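PDB 4IZX: ricin B-like lectin from Macrolepiota procera, which binds galactose-containing glycans such as lactose and is a beta-trefoil lectin of the ricin B family. Local coordinates for residues A[104-109]-A[124-129]; A[96-101]-A[131-136]; A[20-25]-A[40-45]. All coordinates share one frame; numbering follows the deposited sequence.

Contact 1: A[104-109]-A[124-129]; sequences TNYNLD and LWWTWE
Strands 106-109 and 124-126 run antiparallel with a strong twist, their axes 125° apart and 4.4 Å at closest approach, with N107 and W125 as the hydrogen-bonded pair between two non-hydrogen-bonded ones, Y106 with W126 and L108 with L124. N107 N reaches W125 O at 3.0 Å in an almost straight bond, and W125 N returns one to N107 O at 3.1 Å. Past the last bridge, T127 N meets N105 O at 2.9 Å, lying nearly along the C=O axis, so the pairing carries on into the loops. On the side of Y106 and W126, the indole turns an edge to the phenol face: the planes stand 84° apart and the Y106 ring and the six-membered ring of W126 have centroids 5.8 Å apart, a T-shaped pair. The same six-membered ring is covered on one face by N105, whose CB sits 4.0 Å from its centroid almost on the ring normal, a CH-pi contact. This is the edge of a four-stranded sheet of the beta-trefoil, strand 106-110 being outermost, and an ST turn, with Y106 N bonded to T104 OG1, leads into it. N107 takes the crowded rotamer, CG between the backbone N and the carbonyl carbon (chi1 62°), which swings its amide across T127. There T127 OG1 donates to N107 OD1 at 2.8 Å from above the carbonyl plane; R98 NH1 is a second donor to that oxygen. D109 CB and carboxylate run alongside W125 CB. D109 OD1 is held by Q123, while D109 OD2 accepts a hydrogen bond at 2.7 Å from a water that in turn accepts from W128 NE1.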
# COMPACT_ATOMS: atom_id res chain seq x y z
N THR A 104 -6.44 -14.28 -1.25
CA THR A 104 -7.74 -13.68 -1.42
C THR A 104 -7.74 -12.88 -2.72
O THR A 104 -6.67 -12.59 -3.30
CB THR A 104 -8.11 -12.71 -0.29
OG1 THR A 104 -7.45 -11.45 -0.46
CG2 THR A 104 -7.78 -13.31 1.09
N ASN A 105 -8.93 -12.41 -3.08
CA ASN A 105 -9.09 -11.50 -4.20
C ASN A 105 -9.20 -10.04 -3.74
O ASN A 105 -9.61 -9.19 -4.53
CB ASN A 105 -10.35 -11.87 -4.97
CG ASN A 105 -10.20 -13.16 -5.74
OD1 ASN A 105 -9.23 -13.34 -6.49
ND2 ASN A 105 -11.18 -14.03 -5.61
N TYR A 106 -8.83 -9.74 -2.50
CA TYR A 106 -8.85 -8.37 -1.99
C TYR A 106 -7.51 -7.72 -2.13
O TYR A 106 -6.48 -8.23 -1.67
CB TYR A 106 -9.25 -8.37 -0.51
CG TYR A 106 -10.67 -8.84 -0.27
CD1 TYR A 106 -11.74 -8.05 -0.66
CD2 TYR A 106 -10.89 -10.02 0.36
CE1 TYR A 106 -13.03 -8.49 -0.51
CE2 TYR A 106 -12.18 -10.46 0.58
CZ TYR A 106 -13.23 -9.70 0.11
OH TYR A 106 -14.50 -10.14 0.34
N ASN A 107 -7.49 -6.58 -2.83
CA ASN A 107 -6.27 -5.81 -3.05
C ASN A 107 -6.42 -4.37 -2.62
O ASN A 107 -7.53 -3.83 -2.51
CB ASN A 107 -5.69 -5.97 -4.46
CG ASN A 107 -6.55 -5.51 -5.62
OD1 ASN A 107 -6.16 -5.78 -6.79
ND2 ASN A 107 -7.63 -4.80 -5.41
N LEU A 108 -5.28 -3.70 -2.41
CA LEU A 108 -5.29 -2.31 -2.03
C LEU A 108 -5.96 -1.46 -3.07
O LEU A 108 -5.72 -1.58 -4.27
CB LEU A 108 -3.84 -1.80 -1.83
CG LEU A 108 -3.31 -1.90 -0.41
CD1 LEU A 108 -3.28 -3.32 0.10
CD2 LEU A 108 -1.93 -1.31 -0.34
N ASP A 109 -6.76 -0.50 -2.60
CA ASP A 109 -7.66 0.32 -3.40
C ASP A 109 -7.63 1.71 -2.74
O ASP A 109 -7.94 1.86 -1.56
CB ASP A 109 -9.05 -0.37 -3.35
CG ASP A 109 -10.16 0.38 -4.04
OD1 ASP A 109 -10.47 1.53 -3.62
OD2 ASP A 109 -10.75 -0.19 -4.99
N LEU A 124 -9.14 -2.06 1.35
CA LEU A 124 -9.26 -3.24 0.52
C LEU A 124 -10.51 -3.17 -0.34
O LEU A 124 -11.54 -2.64 0.07
CB LEU A 124 -9.36 -4.53 1.34
CG LEU A 124 -8.15 -4.82 2.23
CD1 LEU A 124 -8.41 -6.10 3.01
CD2 LEU A 124 -6.87 -4.89 1.44
N TRP A 125 -10.43 -3.76 -1.52
CA TRP A 125 -11.61 -3.98 -2.35
C TRP A 125 -11.34 -5.18 -3.24
O TRP A 125 -10.18 -5.45 -3.62
CB TRP A 125 -11.96 -2.76 -3.19
CG TRP A 125 -13.40 -2.71 -3.66
CD1 TRP A 125 -13.93 -3.29 -4.77
CD2 TRP A 125 -14.48 -2.12 -2.94
NE1 TRP A 125 -15.29 -3.11 -4.78
CE2 TRP A 125 -15.66 -2.42 -3.66
CE3 TRP A 125 -14.56 -1.38 -1.77
CZ2 TRP A 125 -16.90 -1.96 -3.26
CZ3 TRP A 125 -15.82 -0.92 -1.37
CH2 TRP A 125 -16.98 -1.22 -2.11
N TRP A 126 -12.41 -5.89 -3.62
CA TRP A 126 -12.33 -6.92 -4.61
C TRP A 126 -11.59 -6.45 -5.86
O TRP A 126 -11.80 -5.33 -6.32
CB TRP A 126 -13.79 -7.29 -5.03
CG TRP A 126 -13.92 -8.51 -5.83
CD1 TRP A 126 -14.01 -8.64 -7.18
CD2 TRP A 126 -14.14 -9.78 -5.28
NE1 TRP A 126 -14.22 -9.97 -7.51
CE2 TRP A 126 -14.24 -10.69 -6.35
CE3 TRP A 126 -14.19 -10.25 -3.98
CZ2 TRP A 126 -14.50 -12.04 -6.13
CZ3 TRP A 126 -14.38 -11.58 -3.77
CH2 TRP A 126 -14.51 -12.47 -4.84
N THR A 127 -10.75 -7.30 -6.41
CA THR A 127 -9.91 -6.91 -7.49
C THR A 127 -10.68 -6.74 -8.82
O THR A 127 -11.48 -7.59 -9.20
CB THR A 127 -8.74 -7.89 -7.65
OG1 THR A 127 -7.74 -7.34 -8.48
CG2 THR A 127 -9.14 -9.23 -8.21
N TRP A 128 -10.40 -5.64 -9.51
CA TRP A 128 -10.94 -5.40 -10.85
C TRP A 128 -10.05 -4.38 -11.52
O TRP A 128 -9.06 -3.90 -10.94
CB TRP A 128 -12.41 -4.97 -10.81
CG TRP A 128 -12.68 -3.64 -10.18
CD1 TRP A 128 -12.60 -3.33 -8.88
CD2 TRP A 128 -13.10 -2.45 -10.85
NE1 TRP A 128 -12.94 -2.02 -8.68
CE2 TRP A 128 -13.24 -1.46 -9.89
CE3 TRP A 128 -13.35 -2.13 -12.21
CZ2 TRP A 128 -13.63 -0.16 -10.21
CZ3 TRP A 128 -13.72 -0.83 -12.51
CH2 TRP A 128 -13.87 0.13 -11.52
N GLU A 129 -10.36 -4.02 -12.76
CA GLU A 129 -9.44 -3.27 -13.56
C GLU A 129 -9.22 -1.82 -13.13
O GLU A 129 -8.30 -1.19 -13.61
CB GLU A 129 -9.84 -3.34 -15.04
CG GLU A 129 -11.11 -2.70 -15.42
CD GLU A 129 -11.66 -3.29 -16.72
OE1 GLU A 129 -11.82 -2.46 -17.65
OE2 GLU A 129 -11.99 -4.55 -16.80
O HOH W 1 -12.95 -0.09 -6.51

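Contact 2: A[96-101]-A[131-136]; sequences AFRIFV and LHQTWT
R98 leaves its strand with CG anti to the carbonyl carbon (chi1 -68°), runs extended from CG to NE, and then turns its guanidinium across the chain (chi4 -89°); Q133, with its CG likewise anti to the carbonyl carbon, stretches out to meet it. R98 NH1 donates to Q133 OE1 at 3.0 Å. The acceptor lies in the guanidinium plane and offers a lone pair, although the amide itself is steeply turned against that plane. T134 sets its methyl over one guanidinium face, toward the rim, CG2 standing 3.5 Å from R98 NH2. The threonine is fixed by its hydroxyl, in the crowded position between the backbone N and the carbonyl carbon, where OG1 donates to L131 O at 2.8 Å; T134 N uses the same oxygen, closing the 3-10 segment 131-133. Q133, T134 and W135 form a Q-x-W motif, the hallmark of ricin-type beta-trefoil lectins. At its tryptophan the backbones join in a single antiparallel bridge: F97 N to W135 O at 2.8 Å, and W135 N to F97 O at 2.9 Å. Beyond the bridge a water fills in for strand pairing, accepting from I99 N at 3.0 Å and donating to Q133 O at 2.8 Å, with a weak bond from W135 NE1. The polar core is densely satisfied: Q133 OE1 also accepts from N107 ND2 and W128 N, Q133 NE2 serves D109, and R98 NE forms a salt bridge with D90, which probably keeps the arginine charge balanced. F97, packed on I87 and R89, lends its ring to the pocket occupied by benzamidine.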
# COMPACT_ATOMS: atom_id res chain seq x y z
N ALA A 96 3.25 -1.62 -13.15
CA ALA A 96 2.56 -1.40 -11.91
C ALA A 96 2.27 -2.70 -11.20
O ALA A 96 2.40 -3.78 -11.77
CB ALA A 96 1.28 -0.60 -12.16
N PHE A 97 1.82 -2.60 -9.97
CA PHE A 97 1.60 -3.69 -9.06
C PHE A 97 0.22 -3.62 -8.41
O PHE A 97 -0.38 -2.55 -8.26
CB PHE A 97 2.65 -3.63 -7.91
CG PHE A 97 4.06 -3.83 -8.38
CD1 PHE A 97 4.62 -5.08 -8.43
CD2 PHE A 97 4.84 -2.76 -8.74
CE1 PHE A 97 5.94 -5.26 -8.74
CE2 PHE A 97 6.15 -2.93 -9.10
CZ PHE A 97 6.70 -4.18 -9.08
N ARG A 98 -0.22 -4.78 -7.96
CA ARG A 98 -1.32 -4.94 -7.05
C ARG A 98 -0.82 -5.61 -5.78
O ARG A 98 0.07 -6.46 -5.82
CB ARG A 98 -2.45 -5.77 -7.68
CG ARG A 98 -3.10 -5.01 -8.83
CD ARG A 98 -4.06 -5.89 -9.60
NE ARG A 98 -4.70 -5.16 -10.67
CZ ARG A 98 -5.83 -4.48 -10.56
NH1 ARG A 98 -6.51 -4.51 -9.44
NH2 ARG A 98 -6.29 -3.80 -11.60
N ILE A 99 -1.43 -5.26 -4.65
CA ILE A 99 -1.01 -5.72 -3.33
C ILE A 99 -2.22 -6.38 -2.70
O ILE A 99 -3.24 -5.71 -2.45
CB ILE A 99 -0.46 -4.55 -2.51
CG1 ILE A 99 0.75 -3.88 -3.22
CG2 ILE A 99 -0.06 -5.03 -1.11
CD1 ILE A 99 1.24 -2.61 -2.55
N PHE A 100 -2.15 -7.68 -2.54
CA PHE A 100 -3.28 -8.54 -2.13
C PHE A 100 -3.08 -9.05 -0.72
O PHE A 100 -2.01 -9.48 -0.32
CB PHE A 100 -3.38 -9.77 -3.03
CG PHE A 100 -3.92 -9.52 -4.40
CD1 PHE A 100 -3.09 -9.15 -5.43
CD2 PHE A 100 -5.25 -9.74 -4.67
CE1 PHE A 100 -3.60 -8.99 -6.71
CE2 PHE A 100 -5.77 -9.54 -5.92
CZ PHE A 100 -4.94 -9.21 -6.95
N VAL A 101 -4.19 -9.20 0.01
CA VAL A 101 -4.18 -10.09 1.19
C VAL A 101 -3.95 -11.51 0.63
O VAL A 101 -4.66 -11.94 -0.29
CB VAL A 101 -5.48 -10.03 2.01
CG1 VAL A 101 -5.44 -11.00 3.18
CG2 VAL A 101 -5.74 -8.59 2.50
N LEU A 131 -8.08 1.56 -12.07
CA LEU A 131 -6.68 1.94 -12.02
C LEU A 131 -6.26 2.40 -10.64
O LEU A 131 -5.06 2.40 -10.33
CB LEU A 131 -6.39 3.02 -13.03
CG LEU A 131 -6.59 2.59 -14.46
CD1 LEU A 131 -6.35 3.77 -15.33
CD2 LEU A 131 -5.66 1.45 -14.81
N HIS A 132 -7.22 2.81 -9.82
CA HIS A 132 -6.96 3.17 -8.44
C HIS A 132 -6.58 2.00 -7.56
O HIS A 132 -6.25 2.22 -6.40
CB HIS A 132 -8.18 3.91 -7.89
CG HIS A 132 -9.42 3.10 -7.97
ND1 HIS A 132 -10.10 2.91 -9.14
CD2 HIS A 132 -10.09 2.43 -7.01
CE1 HIS A 132 -11.14 2.15 -8.89
NE2 HIS A 132 -11.15 1.82 -7.61
N GLN A 133 -6.60 0.79 -8.13
CA GLN A 133 -6.09 -0.41 -7.47
C GLN A 133 -4.68 -0.80 -7.90
O GLN A 133 -4.21 -1.88 -7.54
CB GLN A 133 -7.02 -1.60 -7.71
CG GLN A 133 -8.45 -1.35 -7.30
CD GLN A 133 -9.23 -2.63 -7.23
OE1 GLN A 133 -8.89 -3.65 -7.86
NE2 GLN A 133 -10.28 -2.63 -6.43
N THR A 134 -4.01 0.05 -8.68
CA THR A 134 -2.69 -0.26 -9.19
C THR A 134 -1.70 0.81 -8.74
O THR A 134 -2.06 1.99 -8.58
CB THR A 134 -2.70 -0.41 -10.72
OG1 THR A 134 -2.95 0.84 -11.38
CG2 THR A 134 -3.71 -1.44 -11.19
N TRP A 135 -0.46 0.38 -8.55
CA TRP A 135 0.52 1.16 -7.80
C TRP A 135 1.88 0.97 -8.42
O TRP A 135 2.27 -0.15 -8.76
CB TRP A 135 0.58 0.68 -6.33
CG TRP A 135 -0.76 0.60 -5.63
CD1 TRP A 135 -1.63 -0.43 -5.68
CD2 TRP A 135 -1.37 1.60 -4.84
NE1 TRP A 135 -2.75 -0.13 -4.96
CE2 TRP A 135 -2.60 1.10 -4.42
CE3 TRP A 135 -0.96 2.87 -4.39
CZ2 TRP A 135 -3.44 1.82 -3.56
CZ3 TRP A 135 -1.82 3.58 -3.56
CH2 TRP A 135 -3.01 3.04 -3.13
N THR A 136 2.67 2.04 -8.48
CA THR A 136 4.10 1.90 -8.79
C THR A 136 4.89 1.82 -7.49
O THR A 136 4.48 2.34 -6.48
CB THR A 136 4.62 3.01 -9.69
OG1 THR A 136 4.41 4.25 -9.04
CG2 THR A 136 3.94 2.96 -11.01
O HOH W 2 -3.67 -3.30 -5.23

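Contact 3: A[20-25]-A[40-45]; sequences VIDLSG and KNQQWT. With GAL (beta-D-galactopyranose), chain B; BGC (beta-D-glucopyranose), chain C.
The galactose site of this beta-trefoil lectin is built where strand 20-23 meets residues 40-45, which hold the Q-x-W motif of Q42, Q43 and W44. D22 is its central residue, with CG anti to the backbone N (chi1 173°) so that the carboxylate reaches the sugar with both oxygens. GAL O4 donates to D22 OD1 at 2.6 Å, and GAL O3 to D22 OD2, also at 2.6 Å. Behind the first shell, Q42 NE2 donates to the anti lone pair of D22 OD2 at 2.8 Å; its amide, almost perpendicular to the carboxylate, is itself held by P35 O and H37 N. N41 adopts the crowded rotamer, which places ND2 over the carbonyl of L23: N41 ND2 bonds L23 O at 3.0 Å, a donor above the carbonyl plane, and the same nitrogen donates to GAL O3. The backbone answers with L23 N to N41 O at 2.9 Å, nearly straight (174°). Deeper in, W44 comes edge-on to strand 20-23, NE1 pointing in its ring plane to I21 O at 3.1 Å while its six-membered ring packs against I21 CG2 and L23 CB. G25 N closes the far end of the site, donating to GAL O4 at 2.8 Å, and H37 NE2 is a further partner of the sugar. O3 and O4 thus each donate a hydrogen bond to D22 and accept one from an N-H, a pattern that reads the axial O4 distinguishing galactose from glucose, with Q42 probably helping to stabilise the carboxylate charge.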
# COMPACT_ATOMS: atom_id res chain seq x y z
N VAL A 20 0.65 9.08 -2.82
CA VAL A 20 1.37 7.93 -2.30
C VAL A 20 0.74 7.38 -1.04
O VAL A 20 -0.01 8.08 -0.33
CB VAL A 20 2.86 8.24 -2.06
CG1 VAL A 20 3.53 8.75 -3.31
CG2 VAL A 20 3.05 9.19 -0.89
N ILE A 21 1.08 6.14 -0.72
CA ILE A 21 0.67 5.51 0.53
C ILE A 21 1.42 6.15 1.69
O ILE A 21 2.67 6.09 1.74
CB ILE A 21 0.88 3.98 0.49
CG1 ILE A 21 0.11 3.37 -0.68
CG2 ILE A 21 0.56 3.36 1.82
CD1 ILE A 21 0.10 1.86 -0.70
N ASP A 22 0.67 6.71 2.62
CA ASP A 22 1.17 7.59 3.67
C ASP A 22 0.57 7.14 5.00
O ASP A 22 -0.62 6.91 5.13
CB ASP A 22 0.79 9.02 3.24
CG ASP A 22 1.05 10.13 4.25
OD1 ASP A 22 0.62 9.97 5.42
OD2 ASP A 22 1.61 11.18 3.82
N LEU A 23 1.44 6.97 6.00
CA LEU A 23 1.04 6.72 7.36
C LEU A 23 0.69 8.06 7.98
O LEU A 23 1.55 8.90 8.23
CB LEU A 23 2.12 6.02 8.14
CG LEU A 23 1.83 5.78 9.62
CD1 LEU A 23 0.54 5.02 9.82
CD2 LEU A 23 2.97 5.04 10.28
N SER A 24 -0.60 8.31 8.20
CA SER A 24 -1.09 9.62 8.60
C SER A 24 -0.33 10.19 9.78
O SER A 24 -0.25 9.56 10.85
CB SER A 24 -2.56 9.51 8.99
OG SER A 24 -3.00 10.76 9.46
N GLY A 25 0.11 11.43 9.64
CA GLY A 25 0.73 12.11 10.76
C GLY A 25 -0.27 12.60 11.80
O GLY A 25 0.13 12.98 12.90
N LYS A 40 9.36 10.25 5.85
CA LYS A 40 9.63 8.83 6.15
C LYS A 40 8.36 8.04 6.46
O LYS A 40 8.33 6.82 6.33
CB LYS A 40 10.64 8.64 7.27
CG LYS A 40 12.08 8.68 6.78
CD LYS A 40 12.54 10.02 6.24
CE LYS A 40 14.02 9.98 5.88
NZ LYS A 40 14.49 11.29 5.44
N ASN A 41 7.26 8.75 6.75
CA ASN A 41 5.94 8.16 6.85
C ASN A 41 5.33 7.85 5.48
O ASN A 41 4.23 7.31 5.42
CB ASN A 41 5.00 9.07 7.65
CG ASN A 41 4.72 10.39 6.97
OD1 ASN A 41 5.65 11.07 6.50
ND2 ASN A 41 3.46 10.75 6.86
N GLN A 42 6.05 8.16 4.40
CA GLN A 42 5.68 7.86 3.03
C GLN A 42 6.66 6.84 2.42
O GLN A 42 6.67 6.66 1.21
CB GLN A 42 5.65 9.12 2.23
CG GLN A 42 4.79 10.21 2.84
CD GLN A 42 4.66 11.41 1.95
OE1 GLN A 42 5.65 11.93 1.45
NE2 GLN A 42 3.44 11.88 1.76
N GLN A 43 7.47 6.19 3.26
CA GLN A 43 8.47 5.24 2.86
C GLN A 43 8.25 3.94 3.59
O GLN A 43 7.99 3.92 4.79
CB GLN A 43 9.87 5.82 3.11
CG GLN A 43 10.13 7.09 2.33
CD GLN A 43 11.50 7.69 2.54
OE1 GLN A 43 11.66 8.94 2.58
NE2 GLN A 43 12.48 6.85 2.59
N TRP A 44 8.44 2.83 2.88
CA TRP A 44 8.07 1.49 3.33
C TRP A 44 9.20 0.54 3.03
O TRP A 44 9.62 0.40 1.86
CB TRP A 44 6.77 1.05 2.63
CG TRP A 44 5.64 1.98 2.94
CD1 TRP A 44 5.24 3.04 2.20
CD2 TRP A 44 4.83 1.97 4.13
NE1 TRP A 44 4.24 3.71 2.84
CE2 TRP A 44 3.96 3.08 4.03
CE3 TRP A 44 4.77 1.17 5.27
CZ2 TRP A 44 3.04 3.38 5.03
CZ3 TRP A 44 3.85 1.46 6.25
CH2 TRP A 44 3.01 2.56 6.13
N THR A 45 9.74 -0.08 4.07
CA THR A 45 10.85 -1.01 3.96
C THR A 45 10.27 -2.40 3.76
O THR A 45 9.49 -2.91 4.56
CB THR A 45 11.77 -0.95 5.19
OG1 THR A 45 12.16 0.37 5.48
CG2 THR A 45 12.90 -1.91 5.07
C1 GAL B . 1.14 15.17 8.15
C2 GAL B . 2.13 14.36 7.37
C3 GAL B . 1.54 13.99 6.01
C4 GAL B . 0.16 13.34 6.19
C5 GAL B . -0.70 14.27 7.01
C6 GAL B . -2.11 13.73 7.24
O2 GAL B . 3.29 15.14 7.16
O3 GAL B . 2.46 13.11 5.36
O4 GAL B . 0.29 12.08 6.89
O5 GAL B . -0.11 14.50 8.29
O6 GAL B . -2.89 14.70 7.97
C2 BGC C . -0.17 17.13 12.18
C3 BGC C . -0.01 16.12 11.03
C4 BGC C . 1.19 16.45 10.16
C5 BGC C . 2.38 16.95 10.99
C6 BGC C . 3.32 17.75 10.11
C1 BGC C . 1.11 17.16 12.99
O1 BGC C . 0.93 17.88 14.22
O2 BGC C . -1.31 16.69 12.91
O3 BGC C . -1.23 16.06 10.25
O4 BGC C . 1.62 15.28 9.47
O5 BGC C . 1.97 17.80 12.06
O6 BGC C . 2.57 18.76 9.42
O HOH W 3 4.61 5.56 -0.23

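Overall arrangement
Contact 3 comes first along the chain and closes before the other two begin; contact 1 is nested inside the loop closed by contact 2. Contacts 1 and 2 are neighbours, their centres about 8 Å apart, joined by W128 O with R98 NH2 and by L108 N with I99 O. Contact 3 lies on the opposite side of the chain's centre, its centre about 21 Å from that of contact 1 and about 16 Å from that of contact 2, yet I21 touches both L108 and W135 in the core. Strands 20-23 and 106-110 form the two edges of one sheet, and the D22–Q42 and D109–Q133 pairs echo one another, consistent with the internal repetition of a beta-trefoil.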